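Long-range contacts in 24-sterol C-methyltransferase (Haloferax volcanii, PDB 6F5Z), which binds S-adenosyl-L-homocysteine, pairs with the activator Trm112 in a holoenzyme, and is probably an S-adenosylmethionine-dependent methyltransferase: residues D93-L97 with H121-I126; V43-G48 with F66-G70; V104-W108 with G134-C138; H165-R169 with E181-I185. One frame throughout, in Å; residues are numbered along the deposited sequence.

Interaction 1 of 4, residues D93-L97 with H121-I126; sequences DFDDL and HTLEEI. With SAH (S-adenosyl-L-homocysteine), chain G.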
# COMPACT_ATOMS: atom_id res chain seq x y z
N ASP B 93 -6.34 -15.26 -21.35
CA ASP B 93 -7.00 -13.99 -21.59
C ASP B 93 -7.54 -13.42 -20.29
O ASP B 93 -8.06 -14.16 -19.46
CB ASP B 93 -8.13 -14.15 -22.63
CG ASP B 93 -8.74 -12.80 -23.02
OD1 ASP B 93 -8.07 -12.04 -23.74
OD2 ASP B 93 -9.82 -12.46 -22.48
N PHE B 94 -7.47 -12.10 -20.18
CA PHE B 94 -7.89 -11.39 -18.98
C PHE B 94 -9.36 -11.55 -18.66
O PHE B 94 -9.75 -11.27 -17.52
CB PHE B 94 -7.59 -9.90 -19.12
CG PHE B 94 -6.13 -9.52 -19.21
CD1 PHE B 94 -5.14 -10.42 -18.85
CD2 PHE B 94 -5.76 -8.24 -19.59
CE1 PHE B 94 -3.80 -10.08 -18.95
CE2 PHE B 94 -4.42 -7.89 -19.68
CZ PHE B 94 -3.45 -8.80 -19.33
N ASP B 95 -10.18 -11.97 -19.64
CA ASP B 95 -11.61 -12.09 -19.33
C ASP B 95 -11.99 -13.41 -18.69
O ASP B 95 -13.11 -13.52 -18.18
CB ASP B 95 -12.47 -11.83 -20.58
CG ASP B 95 -13.84 -11.27 -20.25
OD1 ASP B 95 -13.90 -10.29 -19.48
OD2 ASP B 95 -14.84 -11.79 -20.78
N ASP B 96 -11.09 -14.40 -18.69
CA ASP B 96 -11.43 -15.70 -18.08
C ASP B 96 -10.15 -16.29 -17.55
O ASP B 96 -9.40 -16.92 -18.32
CB ASP B 96 -12.06 -16.65 -19.14
CG ASP B 96 -13.43 -16.23 -19.65
OD1 ASP B 96 -14.40 -16.33 -18.88
OD2 ASP B 96 -13.52 -15.80 -20.82
N LEU B 97 -9.83 -16.01 -16.27
CA LEU B 97 -8.55 -16.47 -15.71
C LEU B 97 -8.62 -17.95 -15.36
O LEU B 97 -9.50 -18.36 -14.59
CB LEU B 97 -8.11 -15.64 -14.50
CG LEU B 97 -8.05 -14.12 -14.77
CD1 LEU B 97 -7.62 -13.36 -13.47
CD2 LEU B 97 -7.13 -13.78 -15.95
N HIS B 121 -14.99 -6.93 -15.29
CA HIS B 121 -15.04 -8.38 -15.12
C HIS B 121 -13.64 -8.93 -14.79
O HIS B 121 -13.51 -9.82 -13.96
CB HIS B 121 -15.63 -9.08 -16.35
CG HIS B 121 -15.70 -10.57 -16.21
ND1 HIS B 121 -16.46 -11.17 -15.21
CD2 HIS B 121 -15.02 -11.53 -16.87
CE1 HIS B 121 -16.26 -12.47 -15.35
NE2 HIS B 121 -15.40 -12.73 -16.33
N THR B 122 -12.60 -8.34 -15.39
CA THR B 122 -11.23 -8.78 -15.05
C THR B 122 -10.99 -8.52 -13.55
O THR B 122 -10.41 -9.38 -12.89
CB THR B 122 -10.21 -8.08 -15.94
OG1 THR B 122 -10.42 -8.55 -17.29
CG2 THR B 122 -8.77 -8.39 -15.52
N LEU B 123 -11.41 -7.36 -13.00
CA LEU B 123 -11.22 -7.13 -11.57
C LEU B 123 -11.95 -8.16 -10.70
O LEU B 123 -11.45 -8.59 -9.68
CB LEU B 123 -11.66 -5.72 -11.18
CG LEU B 123 -10.77 -4.61 -11.73
CD1 LEU B 123 -11.42 -3.25 -11.58
CD2 LEU B 123 -9.37 -4.63 -11.05
N GLU B 124 -13.17 -8.56 -11.11
CA GLU B 124 -13.93 -9.58 -10.39
C GLU B 124 -13.19 -10.94 -10.46
O GLU B 124 -13.13 -11.65 -9.45
CB GLU B 124 -15.32 -9.71 -11.01
CG GLU B 124 -16.18 -8.48 -10.73
CD GLU B 124 -17.35 -8.29 -11.68
OE1 GLU B 124 -17.64 -9.21 -12.49
OE2 GLU B 124 -17.94 -7.18 -11.67
N GLU B 125 -12.57 -11.24 -11.62
CA GLU B 125 -11.79 -12.47 -11.80
C GLU B 125 -10.55 -12.45 -10.90
O GLU B 125 -10.16 -13.49 -10.35
CB GLU B 125 -11.37 -12.62 -13.25
CG GLU B 125 -12.43 -13.24 -14.14
CD GLU B 125 -12.65 -14.70 -13.78
OE1 GLU B 125 -11.85 -15.56 -14.23
OE2 GLU B 125 -13.60 -14.98 -13.01
N ILE B 126 -9.92 -11.28 -10.76
CA ILE B 126 -8.74 -11.16 -9.88
C ILE B 126 -9.17 -11.36 -8.42
O ILE B 126 -8.53 -12.10 -7.66
CB ILE B 126 -8.06 -9.79 -10.12
CG1 ILE B 126 -7.38 -9.80 -11.50
CG2 ILE B 126 -7.04 -9.47 -9.04
CD1 ILE B 126 -6.97 -8.42 -12.01
N SAH G . 3.98 -6.32 -18.26
CA SAH G . 4.94 -6.19 -19.39
CB SAH G . 4.26 -6.13 -20.82
CG SAH G . 3.38 -4.90 -21.01
SD SAH G . 2.65 -4.89 -22.69
C SAH G . 5.86 -4.96 -19.23
O SAH G . 5.67 -4.27 -18.13
OXT SAH G . 6.70 -4.67 -20.05
C5' SAH G . 1.02 -5.64 -22.44
C4' SAH G . 1.05 -7.15 -22.36
O4' SAH G . -0.29 -7.61 -22.04
C3' SAH G . 1.43 -7.78 -23.71
O3' SAH G . 2.45 -8.76 -23.59
C2' SAH G . 0.08 -8.27 -24.25
O2' SAH G . 0.16 -9.40 -25.13
C1' SAH G . -0.69 -8.59 -22.98
N9 SAH G . -2.15 -8.51 -23.11
C8 SAH G . -2.88 -7.44 -23.55
N7 SAH G . -4.18 -7.62 -23.52
C5 SAH G . -4.31 -8.91 -23.02
C6 SAH G . -5.44 -9.71 -22.75
N6 SAH G . -6.71 -9.33 -22.98
N1 SAH G . -5.23 -10.96 -22.26
C2 SAH G . -3.97 -11.37 -22.08
N3 SAH G . -2.83 -10.71 -22.30
C4 SAH G . -3.07 -9.47 -22.77
O HOH W 1 -11.73 -8.55 -19.73
O HOH W 2 -14.46 -15.74 -16.28
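Thr122 points its hydroxyl at the carbonyl of Phe94: OG1 donates to Phe94 O at 2.8 Å, 68° out of the carbonyl plane and so away from a lone-pair direction. The same OG1 accepts from a water that also donates to Asp95 OD1. The Asp95 carboxylate lies across the His121 imidazole, their planes 66° apart, with OD1 3.1 Å from His121 CD2. One turn on, Glu125 runs past Leu97 in the opposite sense; its OE1 uses the anti lone pair to take the N-H of Leu97 at 2.9 Å, while Leu97 CD1 rests 3.8 Å from Glu125 CB. With CG beside its own backbone N (chi1 -64°), the Phe94 ring turns from the helix to lie over the adenine, SAH N1 being 3.4 Å above the ring plane. The Phe94 N-H donates to SAH N1 and Asp93 OD1 weakly accepts from SAH N6, whereas Asp93 OD2 closes an Asx turn onto Asp95 N. Cut back to an alanine, Phe94 would probably leave that adenine face without its aromatic cover. The loop 93-97 is thus wedged between cofactor and helix 119-129, with Phe94, Leu97 and Ile126 all packing on Leu45 of strand 41-45, and Asp96 and Glu125 packing against the chain of the UPF0434 family protein, Asp96 also in a long, weak ion pair with Lys15 of that chain.

Interaction 2 of 4, residues V43-G48 with F66-G70; sequences VDLGTG and FGLDG. With SAH (S-adenosyl-L-homocysteine), chain G.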
# COMPACT_ATOMS: atom_id res chain seq x y z
N VAL B 43 0.60 -14.42 -9.75
CA VAL B 43 0.16 -14.42 -11.15
C VAL B 43 0.49 -13.03 -11.72
O VAL B 43 0.19 -11.99 -11.10
CB VAL B 43 -1.35 -14.73 -11.28
CG1 VAL B 43 -1.85 -14.46 -12.71
CG2 VAL B 43 -1.61 -16.18 -10.91
N ASP B 44 1.15 -13.03 -12.87
CA ASP B 44 1.54 -11.81 -13.57
C ASP B 44 0.68 -11.72 -14.83
O ASP B 44 0.81 -12.58 -15.74
CB ASP B 44 3.05 -11.92 -13.93
CG ASP B 44 3.64 -10.80 -14.74
OD1 ASP B 44 2.90 -9.85 -15.07
OD2 ASP B 44 4.86 -10.88 -15.04
N LEU B 45 -0.26 -10.76 -14.83
CA LEU B 45 -1.20 -10.63 -15.94
C LEU B 45 -0.65 -9.73 -17.02
O LEU B 45 -0.44 -8.54 -16.77
CB LEU B 45 -2.52 -10.08 -15.43
CG LEU B 45 -3.28 -10.99 -14.48
CD1 LEU B 45 -4.55 -10.28 -14.02
CD2 LEU B 45 -3.66 -12.32 -15.13
N GLY B 46 -0.38 -10.31 -18.20
CA GLY B 46 0.23 -9.59 -19.32
C GLY B 46 1.72 -9.49 -19.09
O GLY B 46 2.32 -8.42 -19.17
N THR B 47 2.34 -10.64 -18.86
CA THR B 47 3.71 -10.75 -18.39
C THR B 47 4.78 -10.15 -19.32
O THR B 47 5.82 -9.74 -18.83
CB THR B 47 4.01 -12.21 -18.07
OG1 THR B 47 5.17 -12.31 -17.24
CG2 THR B 47 4.12 -13.09 -19.31
N GLY B 48 4.51 -10.09 -20.64
CA GLY B 48 5.52 -9.55 -21.54
C GLY B 48 6.77 -10.41 -21.45
O GLY B 48 6.65 -11.62 -21.59
N PHE B 66 3.22 -17.52 -12.23
CA PHE B 66 2.54 -17.82 -13.49
C PHE B 66 2.47 -16.54 -14.28
O PHE B 66 1.85 -15.57 -13.81
CB PHE B 66 1.11 -18.32 -13.27
CG PHE B 66 1.00 -19.60 -12.48
CD1 PHE B 66 1.07 -19.59 -11.09
CD2 PHE B 66 0.84 -20.81 -13.13
CE1 PHE B 66 1.02 -20.77 -10.37
CE2 PHE B 66 0.74 -22.00 -12.40
CZ PHE B 66 0.85 -21.98 -11.03
N GLY B 67 3.10 -16.52 -15.46
CA GLY B 67 3.09 -15.36 -16.34
C GLY B 67 2.11 -15.63 -17.46
O GLY B 67 2.34 -16.51 -18.31
N LEU B 68 0.96 -14.96 -17.41
CA LEU B 68 -0.12 -15.16 -18.36
C LEU B 68 -0.03 -14.07 -19.45
O LEU B 68 0.18 -12.89 -19.14
CB LEU B 68 -1.48 -15.09 -17.63
CG LEU B 68 -2.75 -15.24 -18.50
CD1 LEU B 68 -3.85 -15.92 -17.74
CD2 LEU B 68 -3.31 -13.84 -18.95
N ASP B 69 -0.20 -14.46 -20.73
CA ASP B 69 -0.16 -13.48 -21.81
C ASP B 69 -1.02 -14.00 -22.94
O ASP B 69 -1.13 -15.20 -23.14
CB ASP B 69 1.26 -13.19 -22.28
CG ASP B 69 1.36 -11.82 -22.88
OD1 ASP B 69 0.97 -11.65 -24.07
OD2 ASP B 69 1.79 -10.90 -22.16
N GLY B 70 -1.68 -13.11 -23.64
CA GLY B 70 -2.52 -13.52 -24.77
C GLY B 70 -1.71 -13.73 -26.05
O GLY B 70 -2.27 -14.17 -27.06
N SAH G . 3.98 -6.32 -18.26
CA SAH G . 4.94 -6.19 -19.39
CB SAH G . 4.26 -6.13 -20.82
CG SAH G . 3.38 -4.90 -21.01
SD SAH G . 2.65 -4.89 -22.69
C SAH G . 5.86 -4.96 -19.23
O SAH G . 5.67 -4.27 -18.13
OXT SAH G . 6.70 -4.67 -20.05
C5' SAH G . 1.02 -5.64 -22.44
C4' SAH G . 1.05 -7.15 -22.36
O4' SAH G . -0.29 -7.61 -22.04
C3' SAH G . 1.43 -7.78 -23.71
O3' SAH G . 2.45 -8.76 -23.59
C2' SAH G . 0.08 -8.27 -24.25
O2' SAH G . 0.16 -9.40 -25.13
C1' SAH G . -0.69 -8.59 -22.98
N9 SAH G . -2.15 -8.51 -23.11
C8 SAH G . -2.88 -7.44 -23.55
N7 SAH G . -4.18 -7.62 -23.52
C5 SAH G . -4.31 -8.91 -23.02
C6 SAH G . -5.44 -9.71 -22.75
N6 SAH G . -6.71 -9.33 -22.98
N1 SAH G . -5.23 -10.96 -22.26
C2 SAH G . -3.97 -11.37 -22.08
N3 SAH G . -2.83 -10.71 -22.30
C4 SAH G . -3.07 -9.47 -22.77
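Asp69 and the turn 46-48 meet where two parallel strands end, their axes 4.7 Å apart and 20° from parallel. From Asp69, CB lies 4.1 Å from Thr47 CG2. CG, anti to the backbone N (chi1 -154°), carries the carboxylate to the ribose of SAH, where each oxygen takes a different hydroxyl: OD1 accepts from SAH O2' at 2.6 Å and OD2 from SAH O3' at 2.7 Å. OD2 also receives the Gly48 N-H at 3.2 Å, a nearly straight bond that arrives 36° out of the carboxylate plane, and OD1 takes the N-H of Ser71. Behind this tip the strands are joined by a backbone ladder in which Asp44 N donates to Phe66 O and Leu68 N to Asp44 O. At its end Leu68 O is gripped twice, by Gly46 N at 2.8 Å and Thr47 N at 3.1 Å, from opposite faces of its plane. Thr47 lays CB and CG2 over Gly67, where a side chain would run into its hydroxyl; OG1 instead donates to Asp44 OD2. Leu45 and Leu68 touch through their CD2 methyls on the other face of the sheet. Gly46 and Gly48 lack the CB atoms that would collide with SAH, and Gly46 O accepts from the SAH amino nitrogen. The chemistry is that of a Rossmann-like methyltransferase: a glycine-rich turn after the first strand meets the cofactor's amino acid end, while an acidic residue closing the second recognises both ribose hydroxyls and is itself positioned by backbone N-H groups.

Interaction 3 of 4, residues V104-W108 with G134-C138; sequences VDHVW and GTFYC
Strands 106-108 and 134-138 run parallel, their axes 4.7 Å and 5° apart, and pair through Val107, whose N donates to Thr135 O at 2.8 Å and whose O accepts from Tyr137 N at 2.9 Å. Both bonds are close to straight, with N-H...O angles of at least 166°; before them Thr135 N makes only a weak bond to Asp105 O. Phe136 CA adds a C-H...O contact to Val107 O. The side chains alternate across the sheet. On one face Val107 CG1 touches Phe136 CD1 at 3.7 Å, and the edge of the Phe136 ring also meets Val107 O nearly in its plane. CG of Phe136 is anti to the backbone N (chi1 173°), and the ring extends under Leu123 and Ile126 of helix 119-129. On the other face Trp108 and Tyr137 cross at about a right angle, the indole bringing CE3 within 3.7 Å of Tyr137 CB. Trp108 then packs against Ala27, Ala30 and Leu31 of helix 16-33, and the phenol of Tyr137 reaches the second subunit, bonding through OH to Ala180 O of that chain. Asp105, at the corner where the strand turns, directs OD2 to Thr41 N. Such neighbouring parallel strands, linked by a helix that packs on one face, form the beta-alpha-beta crossover of a Rossmann-like methyltransferase core, here strand 104-110, helix 119-129 and strand 134-140.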
# COMPACT_ATOMS: atom_id res chain seq x y z
N VAL B 104 -4.38 -17.98 -5.36
CA VAL B 104 -3.23 -17.10 -5.67
C VAL B 104 -2.96 -16.16 -4.53
O VAL B 104 -3.89 -15.55 -4.00
CB VAL B 104 -3.47 -16.38 -7.03
CG1 VAL B 104 -2.38 -15.37 -7.34
CG2 VAL B 104 -3.55 -17.43 -8.16
N ASP B 105 -1.67 -16.00 -4.15
CA ASP B 105 -1.38 -15.06 -3.06
C ASP B 105 -1.40 -13.61 -3.51
O ASP B 105 -1.87 -12.76 -2.75
CB ASP B 105 -0.04 -15.40 -2.40
CG ASP B 105 -0.04 -16.78 -1.75
OD1 ASP B 105 -0.82 -16.98 -0.80
OD2 ASP B 105 0.62 -17.69 -2.28
N HIS B 106 -0.83 -13.31 -4.71
CA HIS B 106 -0.83 -11.94 -5.20
C HIS B 106 -0.89 -11.93 -6.71
O HIS B 106 -0.45 -12.89 -7.37
CB HIS B 106 0.44 -11.17 -4.79
CG HIS B 106 0.69 -11.17 -3.33
ND1 HIS B 106 1.55 -12.10 -2.73
CD2 HIS B 106 0.13 -10.40 -2.37
CE1 HIS B 106 1.48 -11.85 -1.43
NE2 HIS B 106 0.64 -10.86 -1.15
N VAL B 107 -1.47 -10.85 -7.25
CA VAL B 107 -1.53 -10.67 -8.71
C VAL B 107 -0.83 -9.33 -8.99
O VAL B 107 -1.06 -8.33 -8.30
CB VAL B 107 -3.00 -10.61 -9.20
CG1 VAL B 107 -3.08 -10.26 -10.70
CG2 VAL B 107 -3.69 -11.95 -8.95
N TRP B 108 0.02 -9.32 -10.03
CA TRP B 108 0.74 -8.16 -10.50
C TRP B 108 0.33 -7.92 -11.95
O TRP B 108 0.18 -8.87 -12.72
CB TRP B 108 2.26 -8.47 -10.50
CG TRP B 108 3.08 -7.54 -11.35
CD1 TRP B 108 3.45 -7.75 -12.66
CD2 TRP B 108 3.56 -6.24 -11.00
NE1 TRP B 108 4.19 -6.66 -13.12
CE2 TRP B 108 4.24 -5.71 -12.13
CE3 TRP B 108 3.48 -5.46 -9.82
CZ2 TRP B 108 4.91 -4.48 -12.08
CZ3 TRP B 108 4.11 -4.22 -9.79
CH2 TRP B 108 4.78 -3.72 -10.93
N GLY B 134 -5.04 -11.44 -0.01
CA GLY B 134 -4.08 -11.32 -1.11
C GLY B 134 -4.20 -9.98 -1.80
O GLY B 134 -5.25 -9.34 -1.69
N THR B 135 -3.15 -9.57 -2.55
CA THR B 135 -3.17 -8.24 -3.15
C THR B 135 -3.10 -8.25 -4.64
O THR B 135 -2.65 -9.24 -5.24
CB THR B 135 -1.99 -7.34 -2.65
OG1 THR B 135 -0.75 -7.80 -3.21
CG2 THR B 135 -1.92 -7.26 -1.11
N PHE B 136 -3.66 -7.19 -5.23
CA PHE B 136 -3.55 -6.93 -6.66
C PHE B 136 -2.78 -5.61 -6.77
O PHE B 136 -3.27 -4.58 -6.29
CB PHE B 136 -4.95 -6.82 -7.34
CG PHE B 136 -4.89 -6.37 -8.80
CD1 PHE B 136 -3.90 -6.84 -9.66
CD2 PHE B 136 -5.88 -5.54 -9.32
CE1 PHE B 136 -3.86 -6.45 -10.99
CE2 PHE B 136 -5.87 -5.19 -10.66
CZ PHE B 136 -4.87 -5.64 -11.49
N TYR B 137 -1.63 -5.65 -7.48
CA TYR B 137 -0.81 -4.46 -7.76
C TYR B 137 -1.04 -4.14 -9.24
O TYR B 137 -0.59 -4.91 -10.11
CB TYR B 137 0.67 -4.75 -7.46
CG TYR B 137 1.03 -4.43 -6.02
CD1 TYR B 137 0.50 -5.16 -4.97
CD2 TYR B 137 1.90 -3.39 -5.72
CE1 TYR B 137 0.75 -4.81 -3.64
CE2 TYR B 137 2.18 -3.04 -4.40
CZ TYR B 137 1.59 -3.74 -3.36
OH TYR B 137 1.85 -3.34 -2.07
N CYS B 138 -1.75 -3.03 -9.52
CA CYS B 138 -2.12 -2.65 -10.85
C CYS B 138 -1.36 -1.37 -11.23
O CYS B 138 -1.69 -0.30 -10.70
CB CYS B 138 -3.63 -2.40 -10.86
SG CYS B 138 -4.29 -1.94 -12.48

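Interaction 4 of 4, residues H165-R169 with E181-I185; sequences HAEYR and EQDSI
Helix 165-174 lies against the antiparallel end of the central sheet, the axes of helix 165-169 and strand 181-185 approaching to 10.1 Å and running roughly antiparallel, and the amide of Gln182 ties its first turn to strand 178-185. The chain of Gln182 is extended, with CG anti to the backbone N (chi1 -174°), which carries the amide across to the helix. There NE2 donates to His165 O at 2.9 Å, the acceptor lying in the amide plane; His165 O also accepts the helical N-H of Arg169. The other end, OE1, takes NH1 of Arg169 at 2.8 Å in its carbonyl plane, the guanidinium turned 87° to the amide. Water links the rest: one molecule joins Gln182 OE1 to His165 ND1, another joins Ser184 OG to His165 NE2. A leucine at Gln182 would probably leave Arg169 NH1 without this acceptor and break the tie to His165 O. Gln182 NE2 also reaches Thr221 of strand 218-224; Arg169 NE forms a salt bridge to Glu37 of the second subunit, to which the Gln182 backbone also bonds. This is helix-on-sheet packing in a Rossmann-like methyltransferase, a polar side chain bridging the helix and the last strand of this chain's sheet.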
# COMPACT_ATOMS: atom_id res chain seq x y z
N HIS B 165 -7.52 8.31 -11.64
CA HIS B 165 -7.13 7.69 -10.36
C HIS B 165 -8.42 7.30 -9.60
O HIS B 165 -8.54 6.18 -9.08
CB HIS B 165 -6.37 8.70 -9.49
CG HIS B 165 -4.96 8.99 -9.90
ND1 HIS B 165 -3.97 9.21 -8.94
CD2 HIS B 165 -4.39 9.05 -11.12
CE1 HIS B 165 -2.85 9.46 -9.62
NE2 HIS B 165 -3.05 9.41 -10.93
N ALA B 166 -9.40 8.23 -9.54
CA ALA B 166 -10.66 7.95 -8.81
C ALA B 166 -11.43 6.78 -9.41
O ALA B 166 -11.98 5.94 -8.69
CB ALA B 166 -11.53 9.20 -8.73
N GLU B 167 -11.47 6.71 -10.74
CA GLU B 167 -12.17 5.60 -11.38
C GLU B 167 -11.54 4.24 -11.08
O GLU B 167 -12.25 3.24 -10.96
CB GLU B 167 -12.29 5.82 -12.89
CG GLU B 167 -13.38 6.85 -13.21
CD GLU B 167 -13.36 7.37 -14.63
OE1 GLU B 167 -12.27 7.50 -15.23
OE2 GLU B 167 -14.46 7.71 -15.14
N TYR B 168 -10.19 4.19 -10.97
CA TYR B 168 -9.54 2.93 -10.60
C TYR B 168 -9.94 2.56 -9.16
O TYR B 168 -10.27 1.41 -8.91
CB TYR B 168 -8.00 3.08 -10.65
CG TYR B 168 -7.44 2.68 -11.99
CD1 TYR B 168 -7.17 1.34 -12.28
CD2 TYR B 168 -7.21 3.63 -12.99
CE1 TYR B 168 -6.71 0.95 -13.54
CE2 TYR B 168 -6.71 3.25 -14.24
CZ TYR B 168 -6.50 1.90 -14.53
OH TYR B 168 -6.07 1.51 -15.76
N ARG B 169 -10.00 3.54 -8.24
CA ARG B 169 -10.38 3.20 -6.86
C ARG B 169 -11.84 2.70 -6.82
O ARG B 169 -12.13 1.70 -6.15
CB ARG B 169 -10.20 4.40 -5.91
CG ARG B 169 -8.77 4.92 -5.88
CD ARG B 169 -8.46 5.84 -4.68
NE ARG B 169 -9.40 6.96 -4.56
CZ ARG B 169 -9.29 8.11 -5.22
NH1 ARG B 169 -8.31 8.27 -6.12
NH2 ARG B 169 -10.15 9.10 -5.02
N GLU B 181 -3.80 1.46 -1.23
CA GLU B 181 -2.82 2.45 -1.57
C GLU B 181 -3.06 2.88 -2.99
O GLU B 181 -3.50 2.06 -3.81
CB GLU B 181 -1.42 1.77 -1.49
CG GLU B 181 -0.28 2.75 -1.56
CD GLU B 181 0.57 2.68 -2.82
OE1 GLU B 181 0.23 3.37 -3.80
OE2 GLU B 181 1.60 1.98 -2.80
N GLN B 182 -2.76 4.13 -3.28
CA GLN B 182 -2.78 4.56 -4.67
C GLN B 182 -1.74 5.66 -4.81
O GLN B 182 -1.71 6.57 -3.98
CB GLN B 182 -4.16 5.00 -5.13
CG GLN B 182 -4.12 5.29 -6.65
CD GLN B 182 -5.47 5.72 -7.17
OE1 GLN B 182 -5.98 6.75 -6.70
NE2 GLN B 182 -6.06 4.95 -8.11
N ASP B 183 -0.87 5.54 -5.81
CA ASP B 183 0.23 6.50 -5.89
C ASP B 183 0.70 6.71 -7.31
O ASP B 183 0.37 5.95 -8.22
CB ASP B 183 1.41 5.90 -5.08
CG ASP B 183 2.47 6.87 -4.55
OD1 ASP B 183 2.24 8.10 -4.62
OD2 ASP B 183 3.47 6.38 -3.95
N SER B 184 1.52 7.76 -7.49
CA SER B 184 2.24 8.03 -8.73
C SER B 184 3.71 7.68 -8.46
O SER B 184 4.27 8.08 -7.44
CB SER B 184 2.16 9.52 -9.04
OG SER B 184 0.82 9.90 -9.31
N ILE B 185 4.32 6.90 -9.35
CA ILE B 185 5.73 6.53 -9.24
C ILE B 185 6.46 7.20 -10.39
O ILE B 185 6.20 6.89 -11.57
CB ILE B 185 5.87 4.99 -9.31
CG1 ILE B 185 5.08 4.36 -8.11
CG2 ILE B 185 7.37 4.60 -9.20
CD1 ILE B 185 5.13 2.83 -8.11
O HOH W 3 -0.40 10.00 -11.72
O HOH W 4 -4.47 8.97 -6.19

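Overall arrangement
From the N terminus, interaction 2 comes first, closing the loop through helix 51-60 that makes strands 41-45 and 64-69 neighbours. Interaction 1 opens only afterwards, joining the loop after strand 87-91 to helix 119-129. It crosses interaction 3, whose segment 104-108 falls between the segments of interaction 1 and whose partner 134-138 follows them. Interaction 4 closes last, a short helix-to-strand return, 165-174 to 178-185. Backbone pairing of Val43 and Leu45 with Trp108 makes interactions 2 and 3 one continuous sheet; Ile126 packing on Leu45 and Phe136 sets interaction 1 upon it, and Tyr168 against Cys138 links interactions 3 and 4. SAH is shared by interactions 1 and 2.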